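Local coordinates for protein taurocyamine kinase (Schistosoma mansoni, PDB 4WOD) that reversibly transfers phosphate from ATP to taurocyamine, giving N-phosphotaurocyamine and ADP, with magnesium as cofactor, at residues 493-496 with 497-501; 540-544 with 545-549. The protein carries 4 engineered substitutions. All blocks are in the same frame, centred on the assembly; numbering follows the deposited sequence.

Interaction 1. Residues 493-496 with 497-501; sequences GFLF and PTIMS. Engineered in segment 493-496: Gly-493 (natural residue Asp).
Met-500 folds back over the backbone of Leu-495 and Phe-496, five and four residues earlier in the chain. Its CB lies 3.6 Å from CB of Leu-495. CG comes next and passes 3.3 Å from the carbonyl O of Phe-496. This carbon sits between the backbone N and the carbonyl carbon of its own residue (chi1 67°), which turns the chain back along the preceding peptides. SD passes both carbonyl oxygens, 3.5 Å from O of Phe-496 and 3.6 Å from O of Leu-495. A bend at chi3 (-58°) brings the terminal CE to 3.6 Å from O of Leu-495. Backbone bonds close the turn. O of Phe-496 accepts two bonds, from N of Met-500 at 3.1 Å and from N of Ile-499 at 3.3 Å. The first runs nearly straight on from the carbonyl; the second donor stands above the carbonyl plane. Together they make one helix-like turn just before helix 502-517. His-587 meets the Phe-496 ring edge-to-face and also bonds O of Leu-495. The whole turn is buried in the loop between strand 480-489 and helix 502-517. Ser-501 is the N-cap of that helix, and Met-500 touches its Arg-505.

Interaction 2. Residues 540-544 with 545-549; sequences QLVED and HFLFK
Phe-546 lays one ring face against CB of Asp-544. This CH-pi contact is nearly centred: CB of Asp-544 lies 3.7 Å from the centroid of the Phe-546 ring, 9° off the ring normal. The carboxylate is not stacked on the ring, since the two planes are 63° apart. Its OD2 forms a salt bridge with Lys-576, on which the Phe-546 side chain also packs. Leu-541 approaches the same ring differently. Its side chain crosses that of Phe-546 at about a right angle, and CD2 of Leu-541 reaches the ring edge as well as CB of Phe-546, at 3.9 Å from the latter. The backbone here forms a Schellman motif that ends helix 535-543. N of Phe-546 bonds to O of Leu-541 at 2.8 Å, and N of His-545 bonds to O of Val-542 at 2.9 Å. His-545 is the C-prime residue, with a positive phi of 55°. It is a predicted ATP-binding residue. Its CG lies anti to the carbonyl carbon, keeping the imidazole beside the carbonyls of Val-542 and Glu-543. Further along, CG1 of Val-542 meets CD2 of Leu-547 at 3.9 Å. The Phe-546 ring also packs on Leu-579 and Trp-581 of strand 578-582.

How the interactions relate
Both interactions are local turns at a helix end, within the second phosphagen kinase C-terminal region. Interaction 1 is buried and leads into helix 502-517. Interaction 2 lies largely at the surface and closes helix 535-543. They share no element; their centres are 25 Å apart and their nearest atoms about 8 Å. In 493-501 one carbonyl takes two backbone bonds, and a methionine side chain runs past two carbonyls and meets a leucine. In 540-549 two carbonyls take one cross-segment bond each, and an aromatic face takes the CB of an aspartate whose carboxylate pairs with a lysine. Each lies near predicted sites: Thr-498 about 8 Å from Cys-631 between side chains, while 545-549 includes His-545.

Interaction 1. Residues 493-496 with 497-501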
loop_
_atom_site.group_PDB
_atom_site.type_symbol
_atom_site.label_atom_id
_atom_site.label_comp_id
_atom_site.label_asym_id
_atom_site.label_seq_id
_atom_site.Cartn_x
_atom_site.Cartn_y
_atom_site.Cartn_z
ATOM N N GLY A 493 -20.143 -14.482 18.685
ATOM C CA GLY A 493 -21.085 -13.537 18.120
ATOM C C GLY A 493 -20.527 -12.511 17.157
ATOM O O GLY A 493 -21.297 -11.820 16.495
ATOM N N PHE A 494 -19.201 -12.395 17.076
ATOM C CA PHE A 494 -18.572 -11.417 16.186
ATOM C C PHE A 494 -17.837 -12.026 15.002
ATOM O O PHE A 494 -17.092 -13.007 15.140
ATOM C CB PHE A 494 -17.584 -10.546 16.978
ATOM C CG PHE A 494 -18.254 -9.629 17.960
ATOM C CD1 PHE A 494 -18.669 -8.355 17.575
ATOM C CD2 PHE A 494 -18.533 -10.060 19.245
ATOM C CE1 PHE A 494 -19.311 -7.521 18.476
ATOM C CE2 PHE A 494 -19.168 -9.233 20.141
ATOM C CZ PHE A 494 -19.560 -7.965 19.758
ATOM N N LEU A 495 -18.011 -11.403 13.843
ATOM C CA LEU A 495 -17.141 -11.647 12.715
ATOM C C LEU A 495 -15.698 -11.343 13.137
ATOM O O LEU A 495 -15.466 -10.518 14.023
ATOM C CB LEU A 495 -17.532 -10.776 11.525
ATOM C CG LEU A 495 -18.894 -11.089 10.924
ATOM C CD1 LEU A 495 -19.145 -10.180 9.711
ATOM C CD2 LEU A 495 -18.934 -12.560 10.540
ATOM N N PHE A 496 -14.745 -12.018 12.520
ATOM C CA PHE A 496 -13.317 -11.829 12.859
ATOM C C PHE A 496 -12.743 -10.524 12.289
ATOM O O PHE A 496 -13.376 -9.906 11.430
ATOM C CB PHE A 496 -12.517 -13.043 12.372
ATOM C CG PHE A 496 -12.808 -14.291 13.133
ATOM C CD1 PHE A 496 -13.566 -14.253 14.307
ATOM C CD2 PHE A 496 -12.330 -15.519 12.681
ATOM C CE1 PHE A 496 -13.821 -15.423 15.023
ATOM C CE2 PHE A 496 -12.586 -16.672 13.378
ATOM C CZ PHE A 496 -13.337 -16.626 14.554
ATOM N N PRO A 497 -11.543 -10.080 12.771
ATOM C CA PRO A 497 -11.054 -8.762 12.342
ATOM C C PRO A 497 -10.751 -8.680 10.851
ATOM O O PRO A 497 -10.441 -7.612 10.372
ATOM C CB PRO A 497 -9.764 -8.558 13.164
ATOM C CG PRO A 497 -9.960 -9.432 14.397
ATOM C CD PRO A 497 -10.737 -10.647 13.875
ATOM N N THR A 498 -10.832 -9.801 10.146
ATOM C CA THR A 498 -10.586 -9.823 8.710
ATOM C C THR A 498 -11.709 -9.103 7.954
ATOM O O THR A 498 -11.450 -8.179 7.185
ATOM C CB THR A 498 -10.454 -11.275 8.192
ATOM O OG1 THR A 498 -11.497 -12.071 8.759
ATOM C CG2 THR A 498 -9.082 -11.889 8.554
ATOM N N ILE A 499 -12.959 -9.502 8.207
ATOM C CA ILE A 499 -14.070 -9.080 7.378
ATOM C C ILE A 499 -15.113 -8.269 8.126
ATOM O O ILE A 499 -15.996 -7.676 7.501
ATOM C CB ILE A 499 -14.759 -10.320 6.698
ATOM C CG1 ILE A 499 -15.527 -11.179 7.720
ATOM C CG2 ILE A 499 -13.725 -11.144 5.992
ATOM C CD1 ILE A 499 -16.387 -12.282 7.067
ATOM N N MET A 500 -14.987 -8.197 9.452
ATOM C CA MET A 500 -16.017 -7.579 10.277
ATOM C C MET A 500 -16.220 -6.116 9.882
ATOM O O MET A 500 -15.318 -5.469 9.322
ATOM C CB MET A 500 -15.663 -7.677 11.772
ATOM C CG MET A 500 -14.457 -6.849 12.131
ATOM S SD MET A 500 -13.809 -7.296 13.752
ATOM C CE MET A 500 -15.217 -7.004 14.804
ATOM N N SER A 501 -17.408 -5.608 10.162
ATOM C CA SER A 501 -17.753 -4.246 9.760
ATOM C C SER A 501 -17.180 -3.264 10.764
ATOM O O SER A 501 -16.675 -3.674 11.821
ATOM C CB SER A 501 -19.260 -4.065 9.645
ATOM O OG SER A 501 -19.884 -3.940 10.919
#

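Interaction 2. Residues 540-544 with 545-549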
loop_
_atom_site.group_PDB
_atom_site.type_symbol
_atom_site.label_atom_id
_atom_site.label_comp_id
_atom_site.label_asym_id
_atom_site.label_seq_id
_atom_site.Cartn_x
_atom_site.Cartn_y
_atom_site.Cartn_z
ATOM N N GLN A 540 5.188 6.753 23.983
ATOM C CA GLN A 540 5.691 5.785 24.942
ATOM C C GLN A 540 5.418 4.348 24.507
ATOM O O GLN A 540 6.211 3.443 24.787
ATOM C CB GLN A 540 5.081 6.031 26.316
ATOM C CG GLN A 540 5.791 5.261 27.400
ATOM C CD GLN A 540 7.301 5.420 27.319
ATOM O OE1 GLN A 540 7.844 6.512 27.526
ATOM N NE2 GLN A 540 7.990 4.329 27.011
ATOM N N LEU A 541 4.289 4.140 23.832
ATOM C CA LEU A 541 3.959 2.821 23.315
ATOM C C LEU A 541 4.987 2.427 22.258
ATOM O O LEU A 541 5.465 1.291 22.242
ATOM C CB LEU A 541 2.545 2.802 22.733
ATOM C CG LEU A 541 1.437 2.717 23.779
ATOM C CD1 LEU A 541 0.066 2.918 23.143
ATOM C CD2 LEU A 541 1.531 1.379 24.507
ATOM N N VAL A 542 5.331 3.378 21.389
ATOM C CA VAL A 542 6.335 3.139 20.355
ATOM C C VAL A 542 7.706 2.904 20.985
ATOM O O VAL A 542 8.409 1.971 20.602
ATOM C CB VAL A 542 6.444 4.310 19.348
ATOM C CG1 VAL A 542 7.431 3.946 18.233
ATOM C CG2 VAL A 542 5.076 4.655 18.752
ATOM N N GLU A 543 8.072 3.747 21.947
ATOM C CA GLU A 543 9.306 3.556 22.712
ATOM C C GLU A 543 9.452 2.134 23.267
ATOM O O GLU A 543 10.528 1.533 23.206
ATOM C CB GLU A 543 9.372 4.546 23.878
ATOM C CG GLU A 543 10.781 5.056 24.176
ATOM C CD GLU A 543 10.996 5.407 25.652
ATOM O OE1 GLU A 543 10.256 4.887 26.523
ATOM O OE2 GLU A 543 11.895 6.227 25.936
ATOM N N ASP A 544 8.368 1.604 23.825
ATOM C CA ASP A 544 8.403 0.279 24.438
ATOM C C ASP A 544 8.292 -0.837 23.406
ATOM O O ASP A 544 8.174 -1.998 23.773
ATOM C CB ASP A 544 7.273 0.129 25.459
ATOM C CG ASP A 544 7.461 1.013 26.668
ATOM O OD1 ASP A 544 8.614 1.407 26.931
ATOM O OD2 ASP A 544 6.464 1.304 27.358
ATOM N N HIS A 545 8.313 -0.482 22.125
ATOM C CA HIS A 545 8.087 -1.444 21.048
ATOM C C HIS A 545 6.758 -2.168 21.251
ATOM O O HIS A 545 6.637 -3.358 20.953
ATOM C CB HIS A 545 9.228 -2.472 20.948
ATOM C CG HIS A 545 10.571 -1.859 20.709
ATOM N ND1 HIS A 545 11.319 -1.286 21.719
ATOM C CD2 HIS A 545 11.299 -1.717 19.576
ATOM C CE1 HIS A 545 12.450 -0.822 21.215
ATOM N NE2 HIS A 545 12.463 -1.072 19.919
ATOM N N PHE A 546 5.775 -1.449 21.784
ATOM C CA PHE A 546 4.410 -1.951 21.827
ATOM C C PHE A 546 3.710 -1.356 20.618
ATOM O O PHE A 546 3.049 -0.330 20.715
ATOM C CB PHE A 546 3.692 -1.570 23.123
ATOM C CG PHE A 546 4.308 -2.155 24.362
ATOM C CD1 PHE A 546 5.203 -3.211 24.281
ATOM C CD2 PHE A 546 3.986 -1.643 25.617
ATOM C CE1 PHE A 546 5.775 -3.743 25.425
ATOM C CE2 PHE A 546 4.546 -2.173 26.763
ATOM C CZ PHE A 546 5.442 -3.224 26.671
ATOM N N LEU A 547 3.903 -1.991 19.468
ATOM C CA LEU A 547 3.449 -1.424 18.211
ATOM C C LEU A 547 2.139 -2.035 17.763
ATOM O O LEU A 547 1.841 -3.181 18.041
ATOM C CB LEU A 547 4.503 -1.626 17.116
ATOM C CG LEU A 547 5.918 -1.145 17.445
ATOM C CD1 LEU A 547 6.904 -1.677 16.412
ATOM C CD2 LEU A 547 5.953 0.374 17.520
ATOM N N PHE A 548 1.362 -1.255 17.036
ATOM C CA PHE A 548 0.158 -1.773 16.432
ATOM C C PHE A 548 -0.029 -0.914 15.186
ATOM O O PHE A 548 -0.706 0.114 15.210
ATOM C CB PHE A 548 -1.010 -1.710 17.433
ATOM C CG PHE A 548 -2.263 -2.431 16.986
ATOM C CD1 PHE A 548 -2.361 -2.990 15.726
ATOM C CD2 PHE A 548 -3.328 -2.591 17.867
ATOM C CE1 PHE A 548 -3.504 -3.641 15.332
ATOM C CE2 PHE A 548 -4.473 -3.256 17.478
ATOM C CZ PHE A 548 -4.554 -3.778 16.204
ATOM N N LYS A 549 0.647 -1.328 14.120
ATOM C CA LYS A 549 0.644 -0.598 12.863
ATOM C C LYS A 549 -0.086 -1.387 11.778
ATOM O O LYS A 549 -0.207 -2.605 11.858
ATOM C CB LYS A 549 2.078 -0.301 12.414
ATOM C CG LYS A 549 3.024 0.036 13.553
ATOM C CD LYS A 549 4.453 0.212 13.057
ATOM C CE LYS A 549 4.555 1.316 12.020
ATOM N NZ LYS A 549 5.796 2.120 12.213
#